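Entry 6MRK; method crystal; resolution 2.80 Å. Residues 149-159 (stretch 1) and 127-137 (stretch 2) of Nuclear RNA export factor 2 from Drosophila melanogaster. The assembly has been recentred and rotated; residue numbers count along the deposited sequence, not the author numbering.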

ATOM      1  N   ILE A 149     -21.612 -18.625  -3.786  1.00 46.17           N
ATOM      2  CA  ILE A 149     -21.422 -19.741  -4.751  1.00 49.58           C
ATOM      3  C   ILE A 149     -20.293 -20.681  -4.229  1.00 53.21           C
ATOM      4  O   ILE A 149     -20.564 -21.898  -4.170  1.00 55.65           O
ATOM      5  CB  ILE A 149     -21.276 -19.154  -6.188  1.00 51.49           C
ATOM      6  CG1 ILE A 149     -19.847 -18.760  -6.594  1.00 51.81           C
ATOM      7  CG2 ILE A 149     -22.235 -17.975  -6.385  1.00 47.54           C
ATOM      8  CD1 ILE A 149     -19.738 -18.286  -8.033  1.00 49.77           C
ATOM      9  N   GLY A 150     -19.136 -20.162  -3.760  1.00 51.92           N
ATOM     10  CA  GLY A 150     -18.080 -20.879  -2.993  1.00 47.34           C
ATOM     11  C   GLY A 150     -17.170 -19.920  -2.207  1.00 45.09           C
ATOM     12  O   GLY A 150     -17.208 -18.719  -2.493  1.00 48.23           O
ATOM     13  N   GLY A 151     -16.342 -20.387  -1.270  1.00 38.94           N
ATOM     14  CA  GLY A 151     -15.358 -19.511  -0.590  1.00 38.90           C
ATOM     15  C   GLY A 151     -14.030 -19.378  -1.347  1.00 38.85           C
ATOM     16  O   GLY A 151     -13.601 -20.364  -1.956  1.00 38.01           O
ATOM     17  N   VAL A 152     -13.374 -18.208  -1.323  1.00 39.21           N
ATOM     18  CA  VAL A 152     -12.048 -17.988  -1.990  1.00 39.62           C
ATOM     19  C   VAL A 152     -11.093 -17.281  -1.024  1.00 39.64           C
ATOM     20  O   VAL A 152     -11.354 -16.113  -0.678  1.00 42.71           O
ATOM     21  CB  VAL A 152     -12.157 -17.197  -3.311  1.00 39.80           C
ATOM     22  CG1 VAL A 152     -10.875 -17.255  -4.141  1.00 38.85           C
ATOM     23  CG2 VAL A 152     -13.324 -17.664  -4.154  1.00 40.40           C
ATOM     24  N   LEU A 153      -9.995 -17.943  -0.655  1.00 37.48           N
ATOM     25  CA  LEU A 153      -8.881 -17.297   0.075  1.00 37.95           C
ATOM     26  C   LEU A 153      -8.101 -16.388  -0.872  1.00 35.47           C
ATOM     27  O   LEU A 153      -7.720 -16.825  -1.951  1.00 34.35           O
ATOM     28  CB  LEU A 153      -7.948 -18.363   0.636  1.00 40.47           C
ATOM     29  CG  LEU A 153      -8.584 -19.342   1.613  1.00 43.31           C
ATOM     30  CD1 LEU A 153      -7.503 -19.968   2.484  1.00 45.78           C
ATOM     31  CD2 LEU A 153      -9.649 -18.670   2.476  1.00 42.14           C
ATOM     32  N   LEU A 154      -7.836 -15.165  -0.451  1.00 33.63           N
ATOM     33  CA  LEU A 154      -6.988 -14.243  -1.234  1.00 31.80           C
ATOM     34  C   LEU A 154      -5.870 -13.720  -0.352  1.00 30.35           C
ATOM     35  O   LEU A 154      -6.077 -13.635   0.877  1.00 31.94           O
ATOM     36  CB  LEU A 154      -7.865 -13.112  -1.756  1.00 31.41           C
ATOM     37  CG  LEU A 154      -8.867 -13.562  -2.808  1.00 32.42           C
ATOM     38  CD1 LEU A 154     -10.014 -12.575  -2.898  1.00 32.39           C
ATOM     39  CD2 LEU A 154      -8.172 -13.758  -4.157  1.00 32.27           C
ATOM     40  N   GLY A 155      -4.733 -13.406  -0.975  1.00 28.52           N
ATOM     41  CA  GLY A 155      -3.710 -12.536  -0.373  1.00 26.80           C
ATOM     42  C   GLY A 155      -4.156 -11.101  -0.515  1.00 25.82           C
ATOM     43  O   GLY A 155      -4.970 -10.832  -1.405  1.00 25.55           O
ATOM     44  N   PHE A 156      -3.703 -10.213   0.361  1.00 27.70           N
ATOM     45  CA  PHE A 156      -4.027  -8.774   0.251  1.00 27.51           C
ATOM     46  C   PHE A 156      -3.025  -7.944   1.038  1.00 27.41           C
ATOM     47  O   PHE A 156      -2.388  -8.428   1.967  1.00 27.55           O
ATOM     48  CB  PHE A 156      -5.453  -8.505   0.719  1.00 27.17           C
ATOM     49  CG  PHE A 156      -5.600  -8.358   2.205  1.00 26.59           C
ATOM     50  CD1 PHE A 156      -5.832  -9.460   2.996  1.00 26.96           C
ATOM     51  CD2 PHE A 156      -5.520  -7.114   2.803  1.00 27.49           C
ATOM     52  CE1 PHE A 156      -5.991  -9.325   4.365  1.00 28.90           C
ATOM     53  CE2 PHE A 156      -5.666  -6.982   4.172  1.00 29.20           C
ATOM     54  CZ  PHE A 156      -5.898  -8.090   4.951  1.00 29.11           C
ATOM     55  N   SER A 157      -2.895  -6.711   0.584  1.00 29.42           N
ATOM     56  CA  SER A 157      -2.182  -5.603   1.239  1.00 30.94           C
ATOM     57  C   SER A 157      -3.225  -4.504   1.409  1.00 31.78           C
ATOM     58  O   SER A 157      -4.068  -4.360   0.496  1.00 29.34           O
ATOM     59  CB  SER A 157      -1.015  -5.118   0.409  1.00 32.52           C
ATOM     60  OG  SER A 157       0.065  -6.042   0.421  1.00 36.88           O
ATOM     61  N   ARG A 158      -3.170  -3.785   2.528  1.00 32.87           N
ATOM     62  CA  ARG A 158      -3.814  -2.462   2.679  1.00 32.01           C
ATOM     63  C   ARG A 158      -2.798  -1.446   3.203  1.00 30.23           C
ATOM     64  O   ARG A 158      -2.212  -1.684   4.253  1.00 30.46           O
ATOM     65  CB  ARG A 158      -5.063  -2.594   3.539  1.00 32.34           C
ATOM     66  CG  ARG A 158      -6.287  -2.296   2.703  1.00 34.97           C
ATOM     67  CD  ARG A 158      -7.570  -2.558   3.433  1.00 39.31           C
ATOM     68  NE  ARG A 158      -8.594  -1.650   2.924  1.00 41.46           N
ATOM     69  CZ  ARG A 158      -9.845  -1.992   2.624  1.00 43.35           C
ATOM     70  NH1 ARG A 158     -10.679  -1.066   2.179  1.00 43.41           N
ATOM     71  NH2 ARG A 158     -10.255  -3.248   2.742  1.00 44.53           N
ATOM     72  N   GLN A 159      -2.613  -0.362   2.463  1.00 29.65           N
ATOM     73  CA  GLN A 159      -1.757   0.783   2.844  1.00 31.62           C
ATOM     74  C   GLN A 159      -2.629   2.018   3.081  1.00 30.97           C
ATOM     75  O   GLN A 159      -3.441   2.339   2.210  1.00 30.63           O
ATOM     76  CB  GLN A 159      -0.756   1.036   1.727  1.00 32.86           C
ATOM     77  CG  GLN A 159       0.223  -0.107   1.553  1.00 33.70           C
ATOM     78  CD  GLN A 159       0.295  -0.521   0.113  1.00 35.64           C
ATOM     79  OE1 GLN A 159       0.172   0.299  -0.790  1.00 40.43           O
ATOM     80  NE2 GLN A 159       0.492  -1.804  -0.103  1.00 36.54           N
TER
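Stretch 2 (127-137) YVAGLLRDEPP

How does stretch 2 lie on stretch 1? Most of each stretch is an extended β strand, and the two strands pair antiparallel: the strand of residues 152-159 and the strand that begins before Y127 run with their N-to-C directions 141° apart, the departure from 180° reflecting a marked twist. Their axes approach to 4.4 Å. Because the chains run in opposing senses, each step forward along stretch 1 is a step back along stretch 2, from V152 opposite D134 to Q159 opposite Y127. Together the two stretches bury 969 Å² of surface.

What happens before the ladder begins? I149 and G150 lie beside P136, whose CA is 5.4 Å from the CA of I149; G150 O is 3.3 Å from P136 CG. G151, still outside the strand, brings its CA to 3.6 Å from D134 O in a CA-H...O contact. The regular pairing then opens at V152, where V152 N donates to D134 O at 2.8 Å and V152 O accepts from D134 N at 2.5 Å. On the side-chain level, V152 CB lies 4.2 Å from D134 CB. The next pair has no backbone hydrogen bonds between its members: L153 and R133 approach to 4.3 Å between their CA atoms, and L153 CD2 rests 3.7 Å from R133 CB. Beyond that contact the end of the R133 side chain leads away from stretch 1, and its NE forms a salt bridge with E135 OE2 at 3.0 Å within stretch 2.

Where do the leucines and the phenylalanine pack? L154 and L132 form a hydrogen-bonded pair, with L154 N to L132 O at 2.7 Å and L132 N to L154 O at 3.1 Å. Their side chains share a face of the sheet with those of V152 and F156, so L154 CB meets L132 CD1 at 3.8 Å, while L154 CD1 reaches D134 CB at 3.7 Å. G155 faces L131 with CA atoms 4.8 Å apart. F156, with chi1 in the p well, folds its ring over stretch 2 and loses 106 Å² to it, the largest area of any residue here. G130 N lies over one ring face and L132 CD2 over the opposite one, 3.8 Å from the ring centroid of F156 in a CH-pi contact. G130 has no side chain, and a CB there would come within a tight 3.2 Å of F156 CE1. The backbones still join, G130 N to F156 O at 3.1 Å and F156 N to G130 O at 3.3 Å.

How does the pairing continue to the end of stretch 1? S157 sits opposite A129, CA to CA 4.5 Å, and S157 CA makes a CA-H...O contact of 3.3 Å with V128 O. R158 restores the hydrogen-bonded pattern: R158 N reaches V128 O at 2.9 Å, and V128 N reaches R158 O at 2.8 Å. R158 CB packs 3.6 Å from V128 CG1 before the arginine's end leads away. Finally, Q159 CG approaches Y127 CD1 to 3.1 Å.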

ATOM      1  N   TYR A 127       0.669   0.080   7.044  1.00 27.43           N
ATOM      2  CA  TYR A 127       0.506  -0.966   6.015  1.00 29.38           C
ATOM      3  C   TYR A 127       0.163  -2.251   6.745  1.00 29.28           C
ATOM      4  O   TYR A 127       0.661  -2.448   7.839  1.00 34.85           O
ATOM      5  CB  TYR A 127       1.774  -1.161   5.178  1.00 28.60           C
ATOM      6  CG  TYR A 127       2.332   0.076   4.525  1.00 28.54           C
ATOM      7  CD1 TYR A 127       1.532   1.125   4.106  1.00 31.25           C
ATOM      8  CD2 TYR A 127       3.684   0.189   4.292  1.00 31.27           C
ATOM      9  CE1 TYR A 127       2.051   2.248   3.478  1.00 29.82           C
ATOM     10  CE2 TYR A 127       4.226   1.295   3.647  1.00 32.43           C
ATOM     11  CZ  TYR A 127       3.407   2.331   3.240  1.00 30.79           C
ATOM     12  OH  TYR A 127       3.947   3.434   2.651  1.00 31.32           O
ATOM     13  N   VAL A 128      -0.687  -3.070   6.155  1.00 29.44           N
ATOM     14  CA  VAL A 128      -1.020  -4.415   6.692  1.00 30.27           C
ATOM     15  C   VAL A 128      -0.924  -5.399   5.518  1.00 31.46           C
ATOM     16  O   VAL A 128      -1.334  -5.049   4.403  1.00 32.82           O
ATOM     17  CB  VAL A 128      -2.399  -4.395   7.377  1.00 29.07           C
ATOM     18  CG1 VAL A 128      -3.528  -4.225   6.380  1.00 31.70           C
ATOM     19  CG2 VAL A 128      -2.641  -5.627   8.216  1.00 28.86           C
ATOM     20  N   ALA A 129      -0.311  -6.555   5.733  1.00 31.41           N
ATOM     21  CA  ALA A 129      -0.284  -7.678   4.772  1.00 30.80           C
ATOM     22  C   ALA A 129      -0.968  -8.859   5.457  1.00 31.16           C
ATOM     23  O   ALA A 129      -0.625  -9.168   6.624  1.00 32.51           O
ATOM     24  CB  ALA A 129       1.144  -7.994   4.387  1.00 30.73           C
ATOM     25  N   GLY A 130      -1.931  -9.481   4.800  1.00 32.29           N
ATOM     26  CA  GLY A 130      -2.649 -10.590   5.447  1.00 36.29           C
ATOM     27  C   GLY A 130      -3.334 -11.510   4.461  1.00 35.83           C
ATOM     28  O   GLY A 130      -2.973 -11.501   3.259  1.00 34.02           O
ATOM     29  N   LEU A 131      -4.281 -12.282   4.983  1.00 33.48           N
ATOM     30  CA  LEU A 131      -5.070 -13.257   4.214  1.00 33.20           C
ATOM     31  C   LEU A 131      -6.528 -13.009   4.575  1.00 33.80           C
ATOM     32  O   LEU A 131      -6.826 -12.795   5.773  1.00 32.92           O
ATOM     33  CB  LEU A 131      -4.605 -14.667   4.581  1.00 34.30           C
ATOM     34  CG  LEU A 131      -5.462 -15.798   4.016  1.00 37.97           C
ATOM     35  CD1 LEU A 131      -4.604 -16.846   3.321  1.00 39.39           C
ATOM     36  CD2 LEU A 131      -6.322 -16.439   5.100  1.00 39.27           C
ATOM     37  N   LEU A 132      -7.389 -12.974   3.563  1.00 33.39           N
ATOM     38  CA  LEU A 132      -8.848 -12.877   3.777  1.00 32.07           C
ATOM     39  C   LEU A 132      -9.553 -13.919   2.919  1.00 31.27           C
ATOM     40  O   LEU A 132      -8.953 -14.449   1.951  1.00 27.12           O
ATOM     41  CB  LEU A 132      -9.353 -11.460   3.489  1.00 32.78           C
ATOM     42  CG  LEU A 132      -8.997 -10.831   2.140  1.00 32.61           C
ATOM     43  CD1 LEU A 132      -9.862 -11.368   1.010  1.00 31.55           C
ATOM     44  CD2 LEU A 132      -9.151  -9.315   2.220  1.00 33.08           C
ATOM     45  N   ARG A 133     -10.774 -14.237   3.325  1.00 32.92           N
ATOM     46  CA  ARG A 133     -11.654 -15.137   2.557  1.00 36.71           C
ATOM     47  C   ARG A 133     -12.675 -14.250   1.850  1.00 37.09           C
ATOM     48  O   ARG A 133     -13.345 -13.457   2.529  1.00 36.89           O
ATOM     49  CB  ARG A 133     -12.282 -16.202   3.455  1.00 36.45           C
ATOM     50  CG  ARG A 133     -13.460 -16.897   2.792  1.00 40.82           C
ATOM     51  CD  ARG A 133     -14.095 -17.986   3.631  1.00 44.48           C
ATOM     52  NE  ARG A 133     -14.442 -17.550   4.979  1.00 49.10           N
ATOM     53  CZ  ARG A 133     -13.938 -18.046   6.112  1.00 50.77           C
ATOM     54  NH1 ARG A 133     -13.053 -19.030   6.094  1.00 48.82           N
ATOM     55  NH2 ARG A 133     -14.349 -17.565   7.275  1.00 53.58           N
ATOM     56  N   ASP A 134     -12.719 -14.343   0.524  1.00 38.86           N
ATOM     57  CA  ASP A 134     -13.818 -13.788  -0.306  1.00 44.78           C
ATOM     58  C   ASP A 134     -15.017 -14.742  -0.205  1.00 44.41           C
ATOM     59  O   ASP A 134     -14.861 -15.969  -0.420  1.00 40.41           O
ATOM     60  CB  ASP A 134     -13.362 -13.518  -1.746  1.00 47.08           C
ATOM     61  CG  ASP A 134     -14.424 -12.901  -2.648  1.00 47.43           C
ATOM     62  OD1 ASP A 134     -15.625 -13.136  -2.402  1.00 50.59           O
ATOM     63  OD2 ASP A 134     -14.043 -12.206  -3.609  1.00 48.93           O
ATOM     64  N   GLU A 135     -16.175 -14.188   0.139  1.00 46.18           N
ATOM     65  CA  GLU A 135     -17.397 -14.975   0.420  1.00 48.68           C
ATOM     66  C   GLU A 135     -18.447 -14.595  -0.600  1.00 50.42           C
ATOM     67  O   GLU A 135     -18.476 -13.456  -1.065  1.00 57.57           O
ATOM     68  CB  GLU A 135     -17.901 -14.696   1.826  1.00 47.52           C
ATOM     69  CG  GLU A 135     -16.778 -14.695   2.828  1.00 49.25           C
ATOM     70  CD  GLU A 135     -17.264 -14.771   4.253  1.00 50.34           C
ATOM     71  OE1 GLU A 135     -18.283 -14.120   4.547  1.00 52.00           O
ATOM     72  OE2 GLU A 135     -16.636 -15.494   5.048  1.00 50.98           O
ATOM     73  N   PRO A 136     -19.347 -15.524  -0.959  1.00 50.58           N
ATOM     74  CA  PRO A 136     -20.341 -15.233  -1.978  1.00 51.73           C
ATOM     75  C   PRO A 136     -21.639 -14.850  -1.273  1.00 55.06           C
ATOM     76  O   PRO A 136     -21.797 -15.141  -0.080  1.00 54.79           O
ATOM     77  CB  PRO A 136     -20.371 -16.589  -2.666  1.00 51.59           C
ATOM     78  CG  PRO A 136     -20.171 -17.614  -1.526  1.00 52.80           C
ATOM     79  CD  PRO A 136     -19.530 -16.866  -0.374  1.00 51.36           C
ATOM     80  N   PRO A 137     -22.611 -14.181  -1.940  1.00 53.69           N
ATOM     81  CA  PRO A 137     -23.907 -13.954  -1.294  1.00 53.33           C
ATOM     82  C   PRO A 137     -24.425 -15.271  -0.677  1.00 54.00           C
ATOM     83  O   PRO A 137     -25.604 -15.565  -0.750  1.00 52.20           O
ATOM     84  CB  PRO A 137     -24.750 -13.412  -2.453  1.00 53.69           C
ATOM     85  CG  PRO A 137     -23.732 -12.687  -3.312  1.00 51.82           C
ATOM     86  CD  PRO A 137     -22.533 -13.615  -3.299  1.00 49.94           C
TER